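Local structure of endonuclease V (3GOC) at residues A[114-119]-A[140-145]; A[167-172]-A[191-196]; A[70-75]-A[103-108]; A[56-61]-A[98-103]. The protein probably nicks double-stranded DNA at the second phosphodiester bond 3' to a deoxyinosine, using magnesium, in the repair of deaminated bases. All coordinates share one frame; numbering follows the deposited sequence.

Interaction 1 of 4, residues A[114-119]-A[140-145]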
# COMPACT_ATOMS: atom_id res chain seq x y z
N ASP A 114 14.04 -5.52 -8.55
CA ASP A 114 13.60 -5.02 -9.85
C ASP A 114 13.72 -6.26 -10.73
O ASP A 114 14.75 -6.48 -11.37
CB ASP A 114 14.54 -3.93 -10.36
CG ASP A 114 14.17 -3.44 -11.74
OD1 ASP A 114 15.04 -2.88 -12.45
OD2 ASP A 114 13.00 -3.60 -12.14
N GLY A 115 12.67 -7.06 -10.74
CA GLY A 115 12.69 -8.29 -11.49
C GLY A 115 11.56 -9.21 -11.08
O GLY A 115 10.47 -8.74 -10.76
N TYR A 116 11.83 -10.51 -11.07
CA TYR A 116 10.80 -11.50 -10.76
C TYR A 116 11.15 -12.51 -9.66
O TYR A 116 12.32 -12.75 -9.35
CB TYR A 116 10.45 -12.29 -12.03
CG TYR A 116 10.30 -11.46 -13.29
CD1 TYR A 116 11.42 -11.04 -14.01
CD2 TYR A 116 9.05 -11.07 -13.75
CE1 TYR A 116 11.29 -10.25 -15.15
CE2 TYR A 116 8.90 -10.28 -14.89
CZ TYR A 116 10.03 -9.87 -15.58
OH TYR A 116 9.89 -9.07 -16.69
N GLY A 117 10.10 -13.08 -9.08
CA GLY A 117 10.25 -14.10 -8.06
C GLY A 117 9.74 -15.41 -8.64
O GLY A 117 10.42 -16.04 -9.45
N VAL A 118 8.54 -15.83 -8.25
CA VAL A 118 7.97 -17.07 -8.76
C VAL A 118 7.62 -17.00 -10.25
O VAL A 118 7.44 -18.03 -10.91
CB VAL A 118 6.71 -17.47 -7.96
CG1 VAL A 118 7.09 -17.74 -6.51
CG2 VAL A 118 5.67 -16.37 -8.04
N ALA A 119 7.51 -15.78 -10.78
CA ALA A 119 7.22 -15.58 -12.21
C ALA A 119 8.53 -15.84 -12.93
O ALA A 119 9.24 -14.91 -13.33
CB ALA A 119 6.75 -14.14 -12.45
N GLY A 140 9.14 -9.29 -6.10
CA GLY A 140 9.71 -8.75 -7.32
C GLY A 140 8.69 -7.83 -7.97
O GLY A 140 7.49 -8.08 -7.92
N VAL A 141 9.18 -6.74 -8.55
CA VAL A 141 8.33 -5.81 -9.28
C VAL A 141 9.10 -5.56 -10.56
O VAL A 141 10.24 -5.08 -10.52
CB VAL A 141 8.09 -4.48 -8.54
CG1 VAL A 141 7.21 -3.58 -9.41
CG2 VAL A 141 7.41 -4.73 -7.20
N ALA A 142 8.50 -5.90 -11.69
CA ALA A 142 9.15 -5.75 -12.99
C ALA A 142 8.44 -4.77 -13.91
O ALA A 142 7.22 -4.59 -13.82
CB ALA A 142 9.25 -7.10 -13.67
N LYS A 143 9.21 -4.13 -14.79
CA LYS A 143 8.70 -3.13 -15.73
C LYS A 143 8.01 -3.72 -16.95
O LYS A 143 7.19 -3.05 -17.58
CB LYS A 143 9.84 -2.22 -16.21
CG LYS A 143 10.64 -1.56 -15.11
CD LYS A 143 11.91 -0.95 -15.68
CE LYS A 143 12.86 -0.47 -14.60
NZ LYS A 143 12.29 0.67 -13.84
N ASN A 144 8.35 -4.96 -17.31
CA ASN A 144 7.74 -5.61 -18.47
C ASN A 144 7.27 -7.00 -18.05
O ASN A 144 7.75 -7.55 -17.06
CB ASN A 144 8.73 -5.69 -19.64
CG ASN A 144 9.86 -6.65 -19.41
OD1 ASN A 144 9.66 -7.86 -19.26
ND2 ASN A 144 11.08 -6.13 -19.40
N PRO A 145 6.33 -7.59 -18.80
CA PRO A 145 5.78 -8.92 -18.49
C PRO A 145 6.58 -10.13 -18.94
O PRO A 145 6.13 -11.26 -18.77
CB PRO A 145 4.42 -8.87 -19.17
CG PRO A 145 4.73 -8.13 -20.43
CD PRO A 145 5.62 -6.99 -19.95
O HOH W 1 12.01 -4.55 -14.51
O HOH W 2 11.15 -6.42 -16.46
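Two hydrogen bonds grip Y116 OH. It donates to the backbone carbonyl N144 O at 2.7 Å. It accepts from a water 2.9 Å from OH, and that water accepts from N144 N. The contact lies in the RNase H-like fold of endonuclease V, where the loop after strand 110-114 passes the end of strand 138-142. The phenol meets N144 O from above the carbonyl plane, 47° out of it. The N144 side chain crosses the Y116 side chain at about a right angle, and N144 OD1 is bonded to F146 N. A142 CB sits over one face of the Y116 ring, 3.8 Å from the centroid, in a CH-pi contact. An alanine at Y116 would remove the ring over A142 and the hydroxyl on N144, and would probably loosen the loop against residues 142-144. The backbones run close: a CB built on G140 would lie 2.7 Å from G115 O. G115 N gives a weak bond to V141 O. D114, with CG anti to its backbone N (chi1 177°), shares a magnesium ion with D46. A second water donates to D114 OD2 at 2.7 Å and accepts from K143 N at 2.8 Å.

Interaction 2 of 4, residues A[167-172]-A[191-196]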
# COMPACT_ATOMS: atom_id res chain seq x y z
N ALA A 167 -1.12 -21.20 -18.16
CA ALA A 167 -2.45 -21.05 -17.56
C ALA A 167 -2.33 -20.87 -16.06
O ALA A 167 -3.34 -20.73 -15.35
CB ALA A 167 -3.30 -22.27 -17.88
N ASP A 168 -1.10 -20.87 -15.56
CA ASP A 168 -0.83 -20.75 -14.13
C ASP A 168 -0.51 -19.32 -13.69
O ASP A 168 0.33 -18.65 -14.29
CB ASP A 168 0.34 -21.65 -13.76
CG ASP A 168 0.06 -23.10 -14.06
OD1 ASP A 168 1.02 -23.84 -14.37
OD2 ASP A 168 -1.12 -23.50 -13.96
N GLU A 169 -1.16 -18.87 -12.63
CA GLU A 169 -0.89 -17.53 -12.13
C GLU A 169 0.46 -17.53 -11.43
O GLU A 169 0.71 -18.35 -10.54
CB GLU A 169 -1.97 -17.09 -11.14
CG GLU A 169 -1.77 -15.67 -10.65
CD GLU A 169 -2.83 -15.21 -9.68
OE1 GLU A 169 -2.72 -15.51 -8.48
OE2 GLU A 169 -3.80 -14.57 -10.14
N VAL A 170 1.33 -16.61 -11.84
CA VAL A 170 2.66 -16.49 -11.25
C VAL A 170 2.90 -15.09 -10.69
O VAL A 170 3.99 -14.78 -10.22
CB VAL A 170 3.77 -16.83 -12.28
CG1 VAL A 170 3.69 -18.30 -12.67
CG2 VAL A 170 3.63 -15.94 -13.52
N GLY A 171 1.86 -14.27 -10.73
CA GLY A 171 1.95 -12.91 -10.22
C GLY A 171 0.75 -12.10 -10.66
O GLY A 171 -0.28 -12.65 -11.04
N ARG A 172 0.88 -10.78 -10.61
CA ARG A 172 -0.22 -9.92 -11.04
C ARG A 172 0.25 -8.68 -11.76
O ARG A 172 1.31 -8.12 -11.45
CB ARG A 172 -1.04 -9.46 -9.83
CG ARG A 172 -1.87 -10.54 -9.18
CD ARG A 172 -2.52 -10.02 -7.92
NE ARG A 172 -3.17 -11.09 -7.18
CZ ARG A 172 -3.58 -10.98 -5.92
NH1 ARG A 172 -4.17 -12.01 -5.32
NH2 ARG A 172 -3.40 -9.85 -5.25
N VAL A 191 6.01 -13.74 1.52
CA VAL A 191 5.05 -12.65 1.30
C VAL A 191 3.97 -13.17 0.36
O VAL A 191 4.30 -13.92 -0.57
CB VAL A 191 5.73 -11.43 0.62
CG1 VAL A 191 4.72 -10.30 0.45
CG2 VAL A 191 6.92 -10.95 1.42
N ASP A 192 2.70 -12.84 0.57
CA ASP A 192 1.69 -13.32 -0.37
C ASP A 192 1.39 -12.23 -1.41
O ASP A 192 1.88 -11.10 -1.29
CB ASP A 192 0.40 -13.83 0.32
CG ASP A 192 -0.36 -12.76 1.10
OD1 ASP A 192 -0.20 -11.56 0.85
OD2 ASP A 192 -1.17 -13.17 1.98
N LEU A 193 0.64 -12.58 -2.45
CA LEU A 193 0.36 -11.63 -3.51
C LEU A 193 -0.36 -10.37 -3.07
O LEU A 193 -0.05 -9.29 -3.55
CB LEU A 193 -0.40 -12.30 -4.66
CG LEU A 193 0.46 -12.92 -5.76
CD1 LEU A 193 -0.44 -13.49 -6.84
CD2 LEU A 193 1.39 -11.86 -6.36
N ASP A 194 -1.33 -10.51 -2.16
CA ASP A 194 -2.05 -9.33 -1.69
C ASP A 194 -1.08 -8.36 -1.03
O ASP A 194 -1.13 -7.15 -1.28
CB ASP A 194 -3.14 -9.73 -0.70
CG ASP A 194 -4.42 -10.17 -1.39
OD1 ASP A 194 -4.47 -10.13 -2.63
OD2 ASP A 194 -5.38 -10.55 -0.68
N HIS A 195 -0.18 -8.88 -0.20
CA HIS A 195 0.79 -8.02 0.47
C HIS A 195 1.82 -7.47 -0.50
O HIS A 195 2.27 -6.34 -0.35
CB HIS A 195 1.50 -8.76 1.62
CG HIS A 195 0.68 -8.85 2.87
ND1 HIS A 195 -0.41 -9.68 2.98
CD2 HIS A 195 0.79 -8.20 4.05
CE1 HIS A 195 -0.95 -9.54 4.18
NE2 HIS A 195 -0.24 -8.65 4.85
N ALA A 196 2.20 -8.28 -1.49
CA ALA A 196 3.17 -7.81 -2.48
C ALA A 196 2.56 -6.61 -3.21
O ALA A 196 3.25 -5.62 -3.47
CB ALA A 196 3.50 -8.92 -3.47
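R172 grips D194 end-on, both terminal nitrogens reaching one oxygen. R172 NH2 donates to D194 OD1 at 2.8 Å, nearly straight at 163° and almost along the C-O axis. R172 NH1 makes a longer, more bent bond to D194 OD1, at 3.3 Å. OD1 lies in the guanidinium plane, but the carboxylate is turned 53° against it. The salt bridge links strand 168-174 to the first turn of helix 193-202. D192 is the N-cap of that helix: its OD1 accepts from H195 N at 2.9 Å and also from H195 ND1. L193 CB sits over the centre of one guanidinium face, 3.7 Å above the plane. L193 CD1 meets E169 OE1 at 3.5 Å, tip to tip, and L193 CD2 rests on G171 CA at 4.0 Å. G171 forms a classic beta bulge with V170 opposite L163. An alanine at R172 would remove both bonds to D194 and the flat group over L193, and would probably weaken the join between strand and helix. D194 also packs on R27 of the second subunit. Two N-H groups of one guanidinium on a single oxygen are likely to favour the ionised form of D194.

Interaction 3 of 4, residues A[70-75]-A[103-108]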
# COMPACT_ATOMS: atom_id res chain seq x y z
N VAL A 70 14.99 7.79 2.68
CA VAL A 70 16.13 6.87 2.66
C VAL A 70 16.77 6.88 4.04
O VAL A 70 17.03 7.95 4.61
CB VAL A 70 17.17 7.30 1.61
CG1 VAL A 70 18.39 6.39 1.68
CG2 VAL A 70 16.56 7.26 0.23
N VAL A 71 17.01 5.70 4.60
CA VAL A 71 17.63 5.61 5.91
C VAL A 71 19.01 4.95 5.86
O VAL A 71 19.79 5.08 6.80
CB VAL A 71 16.74 4.87 6.93
CG1 VAL A 71 15.45 5.64 7.14
CG2 VAL A 71 16.45 3.46 6.44
N ALA A 72 19.30 4.25 4.77
CA ALA A 72 20.59 3.58 4.62
C ALA A 72 20.79 3.09 3.20
O ALA A 72 19.83 2.86 2.48
CB ALA A 72 20.68 2.40 5.59
N GLU A 73 22.05 2.95 2.79
CA GLU A 73 22.35 2.46 1.45
C GLU A 73 23.74 1.84 1.42
O GLU A 73 24.59 2.17 2.25
CB GLU A 73 22.26 3.59 0.43
CG GLU A 73 23.21 4.74 0.68
CD GLU A 73 23.04 5.86 -0.33
OE1 GLU A 73 21.89 6.32 -0.52
OE2 GLU A 73 24.05 6.29 -0.93
N ALA A 74 23.96 0.94 0.47
CA ALA A 74 25.25 0.28 0.34
C ALA A 74 25.38 -0.30 -1.06
O ALA A 74 24.39 -0.61 -1.70
CB ALA A 74 25.39 -0.83 1.38
N THR A 75 26.62 -0.43 -1.53
CA THR A 75 26.86 -1.01 -2.84
C THR A 75 28.01 -2.00 -2.73
O THR A 75 28.75 -2.01 -1.74
CB THR A 75 27.24 0.05 -3.90
OG1 THR A 75 28.42 0.75 -3.48
CG2 THR A 75 26.11 1.04 -4.11
N ALA A 103 26.52 -5.26 3.58
CA ALA A 103 27.20 -4.00 3.86
C ALA A 103 26.31 -2.96 4.52
O ALA A 103 26.79 -1.93 4.99
CB ALA A 103 27.80 -3.44 2.58
N LEU A 104 25.00 -3.23 4.56
CA LEU A 104 24.07 -2.30 5.18
C LEU A 104 24.25 -2.28 6.69
O LEU A 104 24.64 -3.28 7.29
CB LEU A 104 22.63 -2.70 4.87
CG LEU A 104 22.14 -2.53 3.43
CD1 LEU A 104 20.79 -3.21 3.28
CD2 LEU A 104 22.05 -1.05 3.07
N PRO A 105 23.96 -1.14 7.32
CA PRO A 105 24.10 -1.00 8.77
C PRO A 105 22.85 -1.45 9.52
O PRO A 105 22.80 -1.42 10.75
CB PRO A 105 24.36 0.49 8.94
CG PRO A 105 23.49 1.08 7.88
CD PRO A 105 23.75 0.17 6.68
N CYS A 106 21.83 -1.86 8.78
CA CYS A 106 20.58 -2.31 9.39
C CYS A 106 19.93 -3.40 8.55
O CYS A 106 20.30 -3.62 7.39
CB CYS A 106 19.61 -1.12 9.51
SG CYS A 106 19.13 -0.42 7.90
N PRO A 107 18.95 -4.11 9.13
CA PRO A 107 18.26 -5.17 8.38
C PRO A 107 17.45 -4.50 7.27
O PRO A 107 17.01 -3.37 7.42
CB PRO A 107 17.39 -5.82 9.44
CG PRO A 107 18.18 -5.63 10.70
CD PRO A 107 18.64 -4.20 10.56
N PRO A 108 17.23 -5.21 6.16
CA PRO A 108 16.46 -4.62 5.05
C PRO A 108 14.95 -4.61 5.20
O PRO A 108 14.26 -3.83 4.55
CB PRO A 108 16.91 -5.44 3.85
CG PRO A 108 17.10 -6.80 4.45
CD PRO A 108 17.79 -6.52 5.78
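A72 and A74 are two small bumps on one face of strand 70-79, and the loop 103-108 is shaped around them. Residues 103-106 run nearly antiparallel to 72-74, 163° apart. A74 CB fits between two methyls, 3.7 Å from A103 CB and 3.7 Å from L104 CD2. A72 CB enters a hollow lined by P105 and C106. P105 CG and CD form one wall, with P105 CG at 3.9 Å from A72 CB. C106 SG forms another, at 4.0 Å from A72 CB. L104 is the bump that goes the other way. Its CD2 drops between the two alanines, onto the backbone, 3.7 Å from E73 C. L104 also touches V62 on the neighbouring strand. The contact is apolar, with no hydrogen bond across it. E73 and T75 point away from the loop and pack on L219 of helix 211-228. V71 and A72 form a classic beta bulge opposite V62. The loop leads from helix 94-102 into strand 110-114, so the contact belongs to the long beta-alpha-beta crossover that takes the chain from the outer strand back to the centre of the sheet, as in the RNase H-like fold.

Interaction 4 of 4, residues A[56-61]-A[98-103]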
# COMPACT_ATOMS: atom_id res chain seq x y z
N VAL A 56 29.91 -6.68 -12.08
CA VAL A 56 28.54 -6.30 -11.81
C VAL A 56 28.53 -5.53 -10.50
O VAL A 56 29.27 -5.86 -9.57
CB VAL A 56 27.59 -7.54 -11.75
CG1 VAL A 56 28.07 -8.54 -10.70
CG2 VAL A 56 26.16 -7.09 -11.47
N VAL A 57 27.72 -4.48 -10.44
CA VAL A 57 27.63 -3.66 -9.23
C VAL A 57 26.21 -3.72 -8.69
O VAL A 57 25.25 -3.48 -9.43
CB VAL A 57 28.01 -2.19 -9.52
CG1 VAL A 57 27.71 -1.33 -8.30
CG2 VAL A 57 29.49 -2.11 -9.87
N ALA A 58 26.09 -4.04 -7.41
CA ALA A 58 24.79 -4.13 -6.78
C ALA A 58 24.60 -3.00 -5.78
O ALA A 58 25.56 -2.52 -5.18
CB ALA A 58 24.64 -5.46 -6.07
N ALA A 59 23.35 -2.57 -5.63
CA ALA A 59 23.02 -1.52 -4.68
C ALA A 59 21.82 -1.95 -3.87
O ALA A 59 20.92 -2.64 -4.36
CB ALA A 59 22.71 -0.21 -5.40
N ALA A 60 21.82 -1.57 -2.60
CA ALA A 60 20.71 -1.86 -1.71
C ALA A 60 20.39 -0.52 -1.05
O ALA A 60 21.27 0.12 -0.48
CB ALA A 60 21.11 -2.88 -0.66
N VAL A 61 19.14 -0.09 -1.16
CA VAL A 61 18.72 1.16 -0.57
C VAL A 61 17.55 0.90 0.37
O VAL A 61 16.50 0.43 -0.05
CB VAL A 61 18.29 2.18 -1.64
CG1 VAL A 61 17.85 3.48 -0.97
CG2 VAL A 61 19.44 2.45 -2.60
N LEU A 98 24.12 -10.15 -2.34
CA LEU A 98 24.24 -10.54 -0.94
C LEU A 98 25.27 -9.65 -0.25
O LEU A 98 25.10 -9.27 0.91
CB LEU A 98 24.65 -12.02 -0.83
CG LEU A 98 23.59 -13.04 -1.24
CD1 LEU A 98 24.21 -14.43 -1.27
CD2 LEU A 98 22.40 -12.99 -0.29
N ALA A 99 26.34 -9.31 -0.97
CA ALA A 99 27.39 -8.46 -0.41
C ALA A 99 26.90 -7.05 -0.13
O ALA A 99 27.25 -6.44 0.89
CB ALA A 99 28.59 -8.42 -1.36
N ALA A 100 26.08 -6.51 -1.03
CA ALA A 100 25.55 -5.16 -0.82
C ALA A 100 24.64 -5.16 0.40
O ALA A 100 24.68 -4.24 1.22
CB ALA A 100 24.79 -4.69 -2.06
N LEU A 101 23.80 -6.19 0.52
CA LEU A 101 22.90 -6.27 1.67
C LEU A 101 23.70 -6.40 2.96
O LEU A 101 23.39 -5.76 3.97
CB LEU A 101 21.94 -7.46 1.53
CG LEU A 101 20.87 -7.33 0.44
CD1 LEU A 101 20.28 -8.70 0.16
CD2 LEU A 101 19.78 -6.35 0.88
N ASP A 102 24.74 -7.23 2.93
CA ASP A 102 25.57 -7.43 4.11
C ASP A 102 26.29 -6.16 4.53
O ASP A 102 26.64 -5.99 5.70
CB ASP A 102 26.61 -8.54 3.87
CG ASP A 102 25.99 -9.92 3.83
OD1 ASP A 102 24.88 -10.09 4.38
OD2 ASP A 102 26.62 -10.84 3.27
N ALA A 103 26.52 -5.26 3.58
CA ALA A 103 27.20 -4.00 3.86
C ALA A 103 26.31 -2.96 4.52
O ALA A 103 26.79 -1.93 4.99
CB ALA A 103 27.80 -3.44 2.58
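L101 has CG anti to its carbonyl carbon (chi1 -70°), and chi2 of 164° sets CD1 anti to CA and leaves CD2 as the branch turned to strand 55-64. There CD2 meets A60 CB at 4.0 Å. The rest of the contact needs no side-chain rotation. The extended backbone of the strand puts the methyls of A58 and A60 on the same face, and A100 points its own methyl at them from the helix. A100 CB lies 4.1 Å from A58 CB and 4.3 Å from A60 CB, so it straddles the two. It also touches the strand backbone, 3.9 Å from A58 O. Three alanines thus let helix 94-102 come close. The axes of 56-61 and 98-102 approach to 7.2 Å and cross at -38°. This is helix-on-sheet packing in the RNase H-like fold, with helix 94-102 on one face of the sheet and helix 211-228 on the other. A59 points to that second face, where it meets L219 and C220. Its backbone is hydrogen-bonded to D46, a magnesium ligand on strand 41-49. L101 also reaches V45 and A58 reaches V47 on strand 41-49.

In the fold
From the N terminus, interaction 4 opens first, at 56-61, and interaction 3 opens at 70-75 on the next strand. Interaction 4 then closes at 98-103 and interaction 3 at 103-108. The two therefore cross and share A103. Together they tie helix 94-102 and the loop after it to strands 55-64 and 70-79 at one edge of the sheet. Interaction 1 follows in series. It closes a loop of 20 residues around helix 126-134 and joins the central strands near the metal site. Interaction 2 comes last, spanning strand 183-189, and joins strand 168-174 to helix 193-202. It touches interaction 1 where V118 packs on V170. Interactions 2 and 3 lie on opposite sides of the chain's centre.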